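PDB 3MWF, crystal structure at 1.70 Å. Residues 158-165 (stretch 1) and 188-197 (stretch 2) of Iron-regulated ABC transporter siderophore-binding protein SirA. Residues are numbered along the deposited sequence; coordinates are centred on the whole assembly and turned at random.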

ATOM      1  N   ALA A 158      23.846 -15.747   2.508  1.00 26.91           N
ATOM      2  CA  ALA A 158      22.821 -15.605   1.467  1.00 25.78           C
ATOM      3  C   ALA A 158      22.038 -14.283   1.564  1.00 24.20           C
ATOM      4  O   ALA A 158      21.310 -13.943   0.637  1.00 24.98           O
ATOM      5  CB  ALA A 158      21.869 -16.811   1.423  1.00 26.25           C
ATOM      6  N   TRP A 159      22.174 -13.559   2.675  1.00 23.11           N
ATOM      7  CA  TRP A 159      21.544 -12.235   2.803  1.00 21.32           C
ATOM      8  C   TRP A 159      22.384 -11.189   2.059  1.00 20.80           C
ATOM      9  O   TRP A 159      23.621 -11.180   2.188  1.00 21.40           O
ATOM     10  CB  TRP A 159      21.336 -11.849   4.287  1.00 21.51           C
ATOM     11  CG  TRP A 159      20.433 -10.643   4.434  1.00 19.94           C
ATOM     12  CD1 TRP A 159      20.804  -9.373   4.756  1.00 20.32           C
ATOM     13  CD2 TRP A 159      19.015 -10.602   4.191  1.00 16.79           C
ATOM     14  NE1 TRP A 159      19.698  -8.544   4.756  1.00 18.27           N
ATOM     15  CE2 TRP A 159      18.594  -9.279   4.414  1.00 16.28           C
ATOM     16  CE3 TRP A 159      18.067 -11.564   3.815  1.00 17.04           C
ATOM     17  CZ2 TRP A 159      17.243  -8.871   4.250  1.00 15.91           C
ATOM     18  CZ3 TRP A 159      16.715 -11.166   3.652  1.00 17.59           C
ATOM     19  CH2 TRP A 159      16.321  -9.838   3.886  1.00 14.80           C
ATOM     20  N   PRO A 160      21.737 -10.293   1.281  1.00 18.83           N
ATOM     21  CA  PRO A 160      20.263 -10.187   1.068  1.00 17.77           C
ATOM     22  C   PRO A 160      19.686 -11.106  -0.005  1.00 17.73           C
ATOM     23  O   PRO A 160      20.319 -11.344  -1.048  1.00 18.00           O
ATOM     24  CB  PRO A 160      20.100  -8.736   0.613  1.00 17.52           C
ATOM     25  CG  PRO A 160      21.405  -8.486  -0.206  1.00 17.83           C
ATOM     26  CD  PRO A 160      22.457  -9.140   0.695  1.00 19.30           C
ATOM     27  N   LEU A 161      18.468 -11.591   0.241  1.00 16.85           N
ATOM     28  CA  LEU A 161      17.720 -12.373  -0.716  1.00 16.94           C
ATOM     29  C   LEU A 161      17.128 -11.418  -1.748  1.00 15.65           C
ATOM     30  O   LEU A 161      16.799 -10.278  -1.425  1.00 16.05           O
ATOM     31  CB  LEU A 161      16.560 -13.113  -0.033  1.00 17.76           C
ATOM     32  CG  LEU A 161      16.950 -14.104   1.066  1.00 19.97           C
ATOM     33  CD1 LEU A 161      15.682 -14.801   1.556  1.00 21.83           C
ATOM     34  CD2 LEU A 161      17.992 -15.085   0.538  1.00 23.21           C
ATOM     35  N   LYS A 162      16.974 -11.918  -2.959  1.00 14.12           N
ATOM     36  CA  LYS A 162      16.098 -11.257  -3.930  1.00 13.48           C
ATOM     37  C   LYS A 162      14.644 -11.711  -3.733  1.00 12.22           C
ATOM     38  O   LYS A 162      14.353 -12.894  -3.509  1.00 12.72           O
ATOM     39  CB  LYS A 162      16.578 -11.520  -5.350  1.00 14.11           C
ATOM     40  CG  LYS A 162      17.844 -10.755  -5.655  1.00 16.29           C
ATOM     41  CD  LYS A 162      18.367 -11.091  -7.053  1.00 20.88           C
ATOM     42  CE  LYS A 162      19.337 -12.246  -7.040  1.00 23.37           C
ATOM     43  NZ  LYS A 162      19.804 -12.610  -8.423  1.00 23.63           N
ATOM     44  N   ALA A 163      13.728 -10.746  -3.832  1.00 12.18           N
ATOM     45  CA  ALA A 163      12.293 -11.016  -3.639  1.00 12.08           C
ATOM     46  C   ALA A 163      11.525 -10.465  -4.833  1.00 12.19           C
ATOM     47  O   ALA A 163      11.976  -9.520  -5.487  1.00 12.98           O
ATOM     48  CB  ALA A 163      11.788 -10.333  -2.340  1.00 12.47           C
ATOM     49  N   SER A 164      10.386 -11.082  -5.126  1.00 12.25           N
ATOM     50  CA  SER A 164       9.392 -10.411  -6.007  1.00 11.67           C
ATOM     51  C   SER A 164       8.020 -10.639  -5.409  1.00 11.80           C
ATOM     52  O   SER A 164       7.807 -11.627  -4.708  1.00 11.89           O
ATOM     53  CB  SER A 164       9.458 -10.909  -7.446  1.00 11.27           C
ATOM     54  OG  SER A 164       9.087 -12.277  -7.575  1.00 14.35           O
ATOM     55  N   VAL A 165       7.120  -9.700  -5.684  1.00 11.73           N
ATOM     56  CA  VAL A 165       5.736  -9.769  -5.237  1.00 11.21           C
ATOM     57  C   VAL A 165       4.901  -9.865  -6.512  1.00 11.29           C
ATOM     58  O   VAL A 165       4.857  -8.923  -7.327  1.00 11.49           O
ATOM     59  CB  VAL A 165       5.362  -8.501  -4.423  1.00 10.44           C
ATOM     60  CG1 VAL A 165       3.868  -8.565  -4.003  1.00 11.01           C
ATOM     61  CG2 VAL A 165       6.274  -8.406  -3.190  1.00 13.62           C
ATOM     62  N   LEU A 188      13.266  -3.357   4.004  1.00 15.09           N
ATOM     63  CA  LEU A 188      13.695  -4.507   4.798  1.00 15.00           C
ATOM     64  C   LEU A 188      15.018  -5.114   4.326  1.00 14.80           C
ATOM     65  O   LEU A 188      15.541  -6.027   4.952  1.00 16.21           O
ATOM     66  CB  LEU A 188      12.597  -5.560   4.794  1.00 15.28           C
ATOM     67  CG  LEU A 188      11.327  -5.088   5.489  1.00 13.73           C
ATOM     68  CD1 LEU A 188      10.254  -6.105   5.243  1.00 16.49           C
ATOM     69  CD2 LEU A 188      11.575  -4.883   7.037  1.00 14.72           C
ATOM     70  N   GLY A 189      15.530  -4.608   3.209  1.00 14.35           N
ATOM     71  CA  GLY A 189      16.811  -5.061   2.653  1.00 13.88           C
ATOM     72  C   GLY A 189      16.789  -6.126   1.586  1.00 13.88           C
ATOM     73  O   GLY A 189      17.852  -6.578   1.139  1.00 14.42           O
ATOM     74  N   PHE A 190      15.594  -6.546   1.161  1.00 13.03           N
ATOM     75  CA  PHE A 190      15.470  -7.464   0.048  1.00 12.46           C
ATOM     76  C   PHE A 190      15.899  -6.733  -1.200  1.00 11.74           C
ATOM     77  O   PHE A 190      15.689  -5.534  -1.300  1.00 13.37           O
ATOM     78  CB  PHE A 190      14.016  -7.921  -0.126  1.00 13.02           C
ATOM     79  CG  PHE A 190      13.557  -8.892   0.953  1.00 13.32           C
ATOM     80  CD1 PHE A 190      13.840 -10.258   0.843  1.00 13.47           C
ATOM     81  CD2 PHE A 190      12.833  -8.430   2.051  1.00 13.62           C
ATOM     82  CE1 PHE A 190      13.407 -11.161   1.813  1.00 17.00           C
ATOM     83  CE2 PHE A 190      12.403  -9.342   3.069  1.00 13.47           C
ATOM     84  CZ  PHE A 190      12.691 -10.682   2.947  1.00 15.54           C
ATOM     85  N   LYS A 191      16.470  -7.472  -2.144  1.00 12.27           N
ATOM     86  CA  LYS A 191      16.885  -6.899  -3.433  1.00 12.14           C
ATOM     87  C   LYS A 191      16.065  -7.494  -4.566  1.00 12.87           C
ATOM     88  O   LYS A 191      15.203  -8.355  -4.352  1.00 12.71           O
ATOM     89  CB  LYS A 191      18.383  -7.146  -3.672  1.00 13.15           C
ATOM     90  CG  LYS A 191      19.259  -6.557  -2.603  1.00 11.82           C
ATOM     91  CD  LYS A 191      19.071  -5.075  -2.430  1.00 14.29           C
ATOM     92  CE  LYS A 191      19.891  -4.517  -1.240  1.00 17.60           C
ATOM     93  NZ  LYS A 191      19.635  -3.073  -1.017  1.00 19.02           N
ATOM     94  N   ARG A 192      16.317  -7.003  -5.789  1.00 12.43           N
ATOM     95  CA  ARG A 192      15.574  -7.444  -6.970  1.00 12.66           C
ATOM     96  C   ARG A 192      16.537  -7.949  -8.030  1.00 11.90           C
ATOM     97  O   ARG A 192      17.691  -7.482  -8.093  1.00 12.61           O
ATOM     98  CB  ARG A 192      14.796  -6.262  -7.562  1.00 13.27           C
ATOM     99  CG  ARG A 192      13.901  -5.562  -6.548  1.00 13.40           C
ATOM    100  CD  ARG A 192      13.064  -4.482  -7.218  1.00 13.26           C
ATOM    101  NE  ARG A 192      12.254  -3.713  -6.255  1.00 11.57           N
ATOM    102  CZ  ARG A 192      12.623  -2.587  -5.644  1.00 12.83           C
ATOM    103  NH1 ARG A 192      13.836  -2.050  -5.869  1.00 13.31           N
ATOM    104  NH2 ARG A 192      11.785  -1.985  -4.802  1.00 13.52           N
ATOM    105  N   ASN A 193      16.076  -8.858  -8.882  1.00 11.86           N
ATOM    106  CA  ASN A 193      16.901  -9.299 -10.015  1.00 12.06           C
ATOM    107  C   ASN A 193      17.234  -8.089 -10.866  1.00 12.46           C
ATOM    108  O   ASN A 193      16.510  -7.091 -10.860  1.00 11.75           O
ATOM    109  CB  ASN A 193      16.270 -10.456 -10.804  1.00 12.75           C
ATOM    110  CG  ASN A 193      15.129 -10.020 -11.688  1.00 12.06           C
ATOM    111  OD1 ASN A 193      15.330  -9.281 -12.683  1.00 13.75           O
ATOM    112  ND2 ASN A 193      13.925 -10.502 -11.381  1.00 12.93           N
ATOM    113  N   LYS A 194      18.352  -8.158 -11.584  1.00 12.66           N
ATOM    114  CA  LYS A 194      18.848  -6.986 -12.285  1.00 13.44           C
ATOM    115  C   LYS A 194      17.838  -6.377 -13.261  1.00 13.50           C
ATOM    116  O   LYS A 194      17.685  -5.159 -13.306  1.00 13.45           O
ATOM    117  CB  LYS A 194      20.184  -7.308 -12.988  1.00 13.23           C
ATOM    118  CG  LYS A 194      20.694  -6.165 -13.861  1.00 14.95           C
ATOM    119  CD  LYS A 194      22.057  -6.494 -14.473  1.00 16.64           C
ATOM    120  CE  LYS A 194      22.550  -5.344 -15.342  1.00 17.67           C
ATOM    121  NZ  LYS A 194      24.004  -5.562 -15.726  1.00 18.20           N
ATOM    122  N   ASP A 195      17.121  -7.222 -13.990  1.00 14.18           N
ATOM    123  CA  ASP A 195      16.185  -6.697 -14.985  1.00 15.23           C
ATOM    124  C   ASP A 195      15.008  -5.985 -14.297  1.00 14.23           C
ATOM    125  O   ASP A 195      14.545  -4.909 -14.714  1.00 14.21           O
ATOM    126  CB  ASP A 195      15.724  -7.832 -15.903  1.00 15.39           C
ATOM    127  CG  ASP A 195      15.335  -7.329 -17.325  1.00 20.73           C
ATOM    128  OD1 ASP A 195      15.594  -6.147 -17.684  1.00 25.90           O
ATOM    129  OD2 ASP A 195      14.747  -8.123 -18.061  1.00 28.34           O
ATOM    130  N   LEU A 196      14.516  -6.580 -13.215  1.00 13.03           N
ATOM    131  CA  LEU A 196      13.436  -5.940 -12.443  1.00 12.62           C
ATOM    132  C   LEU A 196      13.906  -4.622 -11.806  1.00 13.10           C
ATOM    133  O   LEU A 196      13.163  -3.624 -11.768  1.00 12.97           O
ATOM    134  CB  LEU A 196      12.954  -6.933 -11.365  1.00 12.78           C
ATOM    135  CG  LEU A 196      11.733  -6.491 -10.570  1.00 13.77           C
ATOM    136  CD1 LEU A 196      10.560  -6.295 -11.487  1.00 11.96           C
ATOM    137  CD2 LEU A 196      11.406  -7.591  -9.547  1.00 13.85           C
ATOM    138  N   GLN A 197      15.154  -4.609 -11.311  1.00 13.01           N
ATOM    139  CA  GLN A 197      15.673  -3.405 -10.679  1.00 13.78           C
ATOM    140  C   GLN A 197      15.805  -2.297 -11.723  1.00 13.96           C
ATOM    141  O   GLN A 197      15.540  -1.107 -11.428  1.00 14.38           O
ATOM    142  CB  GLN A 197      17.023  -3.674 -10.000  1.00 13.91           C
ATOM    143  CG  GLN A 197      17.561  -2.476  -9.234  1.00 13.96           C
ATOM    144  CD  GLN A 197      16.635  -2.033  -8.155  1.00 15.40           C
ATOM    145  OE1 GLN A 197      16.098  -2.872  -7.405  1.00 14.50           O
ATOM    146  NE2 GLN A 197      16.383  -0.727  -8.089  1.00 18.15           N
TER
HETATM  147  O   HOH W   1      20.107 -10.177 -10.472  1.00 22.96           O
HETATM  148  O   HOH W   2      13.759 -10.165  -7.781  1.00 13.64           O

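The two stretches meet through a single beta bridge between Lys-162 and Lys-191, whose CA atoms lie 4.5 Å apart. Two backbone hydrogen bonds make it: Lys-191 N donates to Leu-161 O (2.9 Å, nearly straight at 172°), and Ala-163 N donates to Lys-191 O (2.9 Å). Each acceptor also receives a CA-H...O contact, from Phe-190 CA to Leu-161 O (3.4 Å) and from Lys-162 CA to Lys-191 O (3.1 Å). Beyond the bridge, water 2 extends the link, donating to Ala-163 O (3.0 Å) and accepting from Asn-193 N (2.9 Å).

Gly-189, the first residue past a helix to leave helical phi/psi, closes it in a Schellman motif with phi of 95°. A CB here would jam against the preceding carbonyl O and sit 3.3 Å from Trp-159 CZ2, so glycine suits both the turn and the packing. The cis peptide bond before Pro-160 precedes a ring whose CB approaches Gly-189 O at 3.2 Å.

Phe-190 is the buried apolar centre. The edge of Trp-159 points toward its face, the six-membered ring centroid 5.0 Å from the Phe-190 centroid and the planes at 73°; Trp-159 CZ3 comes within 3.8 Å of Phe-190 CE1. Phe-190 CD1 also meets Ala-163 CB (3.8 Å) and Leu-161 CB (4.0 Å), the small alanine packing close to the ring. Trp-159 CZ2 lies 3.4 Å from Leu-188 O, which is buried without a polar partner.

The Lys-162 chain lays its CD 3.7 Å from Asn-193 N, while its NZ donates to water 1 (3.2 Å), which also accepts from Lys-194 N (2.9 Å). Asn-193 caps the following helix, its OD1 accepting from Leu-196 N (2.9 Å). From that helix, buried Leu-196 points toward stretch 1, its CD2 4.4 Å from Ser-164 CB. In all, 517 Å² is buried, summed over both sides.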